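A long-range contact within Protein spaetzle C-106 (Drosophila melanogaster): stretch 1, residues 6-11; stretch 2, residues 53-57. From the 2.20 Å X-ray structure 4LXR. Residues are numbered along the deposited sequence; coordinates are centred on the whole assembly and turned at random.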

# COMPACT_ATOMS: atom_id res chain seq x y z
N GLU C 6 17.88 -8.79 22.11
CA GLU C 6 16.72 -8.65 21.23
C GLU C 6 15.93 -9.93 21.25
O GLU C 6 16.49 -11.02 21.16
CB GLU C 6 17.17 -8.35 19.80
CG GLU C 6 17.89 -7.05 19.65
CD GLU C 6 18.15 -6.73 18.19
OE1 GLU C 6 18.26 -7.68 17.38
OE2 GLU C 6 18.23 -5.53 17.84
N ARG C 7 14.62 -9.83 21.37
CA ARG C 7 13.79 -11.01 21.33
C ARG C 7 12.99 -10.97 20.03
O ARG C 7 12.61 -9.91 19.56
CB ARG C 7 12.86 -11.04 22.54
CG ARG C 7 13.57 -10.97 23.88
CD ARG C 7 14.53 -12.15 24.11
NE ARG C 7 13.83 -13.42 24.31
CZ ARG C 7 13.29 -13.80 25.48
NH1 ARG C 7 12.68 -14.97 25.59
NH2 ARG C 7 13.35 -12.99 26.54
N PHE C 8 12.72 -12.14 19.48
CA PHE C 8 11.91 -12.24 18.29
C PHE C 8 10.70 -13.12 18.55
O PHE C 8 10.73 -14.00 19.41
CB PHE C 8 12.75 -12.80 17.15
CG PHE C 8 13.86 -11.89 16.75
CD1 PHE C 8 13.59 -10.78 15.95
CD2 PHE C 8 15.15 -12.10 17.18
CE1 PHE C 8 14.61 -9.92 15.57
CE2 PHE C 8 16.17 -11.25 16.81
CZ PHE C 8 15.90 -10.16 16.01
N LEU C 9 9.63 -12.88 17.80
CA LEU C 9 8.38 -13.62 17.97
C LEU C 9 8.50 -15.08 17.59
O LEU C 9 7.73 -15.92 18.07
CB LEU C 9 7.25 -12.96 17.19
CG LEU C 9 6.64 -11.79 17.97
CD1 LEU C 9 7.60 -10.62 18.05
CD2 LEU C 9 5.32 -11.36 17.37
N CYS C 10 9.47 -15.39 16.75
CA CYS C 10 9.64 -16.76 16.29
C CYS C 10 11.04 -17.28 16.51
O CYS C 10 12.02 -16.58 16.28
CB CYS C 10 9.25 -16.88 14.82
SG CYS C 10 7.50 -16.50 14.54
N ARG C 11 11.13 -18.53 16.94
CA ARG C 11 12.41 -19.19 17.07
C ARG C 11 12.92 -19.63 15.70
O ARG C 11 12.17 -20.24 14.92
CB ARG C 11 12.29 -20.41 17.96
CG ARG C 11 11.92 -20.10 19.40
CD ARG C 11 12.10 -21.36 20.21
NE ARG C 11 11.76 -21.16 21.61
CZ ARG C 11 12.16 -21.97 22.58
NH1 ARG C 11 11.80 -21.73 23.83
NH2 ARG C 11 12.93 -23.01 22.30
N PRO C 53 2.87 -21.42 17.26
CA PRO C 53 2.33 -20.11 17.62
C PRO C 53 3.47 -19.17 17.99
O PRO C 53 4.52 -19.64 18.44
CB PRO C 53 1.46 -20.41 18.85
CG PRO C 53 1.97 -21.73 19.37
CD PRO C 53 2.41 -22.49 18.16
N CYS C 54 3.29 -17.88 17.78
CA CYS C 54 4.35 -16.92 18.05
C CYS C 54 4.47 -16.65 19.55
O CYS C 54 3.51 -16.81 20.30
CB CYS C 54 4.09 -15.60 17.29
SG CYS C 54 3.63 -15.77 15.52
N ASP C 55 5.66 -16.24 19.99
CA ASP C 55 5.88 -15.88 21.39
C ASP C 55 5.46 -14.41 21.52
O ASP C 55 5.26 -13.74 20.52
CB ASP C 55 7.36 -16.06 21.75
CG ASP C 55 7.61 -16.17 23.26
OD1 ASP C 55 6.69 -15.90 24.08
OD2 ASP C 55 8.75 -16.52 23.63
N PHE C 56 5.31 -13.92 22.75
CA PHE C 56 4.96 -12.51 22.99
C PHE C 56 3.72 -12.07 22.24
O PHE C 56 3.57 -10.90 21.88
CB PHE C 56 6.15 -11.59 22.65
CG PHE C 56 7.44 -12.06 23.26
CD1 PHE C 56 7.63 -12.01 24.64
CD2 PHE C 56 8.45 -12.59 22.47
CE1 PHE C 56 8.79 -12.47 25.22
CE2 PHE C 56 9.62 -13.05 23.04
CZ PHE C 56 9.79 -12.98 24.42
N ALA C 57 2.82 -13.00 22.01
CA ALA C 57 1.66 -12.73 21.15
C ALA C 57 0.34 -12.99 21.87
O ALA C 57 -0.63 -13.39 21.24
CB ALA C 57 1.76 -13.54 19.87

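Two cysteine sulfurs face each other across this contact without bonding: Cys10 SG lies 4.1 Å from Cys54 SG, about twice the length of a disulfide bond, and each is covalently bonded to a group elsewhere in the structure. The two sulfurs therefore meet as packed apolar atoms, and the pair adds van der Waals contact without linking the stretches directly.

The one hydrogen bond between the stretches is a backbone bond, and it is nearly ideal. Asp55 N donates to Leu9 O over 2.8 Å, with an angle of 174° at the hydrogen. Leu9 O also receives a CA-H...O contact from Cys54 CA at 3.5 Å, where the angle of 120° makes the approach far less direct. Leu9 and Asp55 are the closest CA pair across the stretches, 4.8 Å apart, so the hydrogen bond sits at the point where the two backbones come nearest. The bond is made by main-chain atoms alone, so the side chains of Leu9 and Asp55 take no part in it.

Around this bond the packing is largely apolar. Leu9 has more of its surface covered by the other stretch than any other residue here, 85 Å², and its CB comes within 4.1 Å of Cys54 CB. Phe56 follows with 80 Å². Its CA-to-CB bond points toward stretch 1, and the m rotamer, with chi1 at -49°, carries the ring to Arg7 and Phe8.

There the arrangement is asymmetric. Phe56 CZ lies over one face of the Arg7 guanidinium, 3.7 Å from Arg7 NH1, yet from the ring's side NH1 lies at the edge, near the ring plane. The flat group of the arginine thus meets the rim of the phenylalanine, and the two do not stack face to face. The guanidinium can cover the ring edge while NH1 and NH2 are satisfied by hydrogen bonds elsewhere in the structure. Phe8 contributes through its backbone: its O lies 3.9 Å from Phe56 CE2, also at the ring edge, while its CA-to-CB bond points away from stretch 2.

Asp55 ties its own stretch together. Asp55 OD1 accepts a hydrogen bond from Phe56 N at 2.8 Å, beside a Phe56 backbone with positive phi and psi (54°/30°). The rule to read from this small contact, 322 Å² in all, is economical: one well-aligned backbone bond at the closest approach, with leucine, cysteine, arginine and aromatic packing around it.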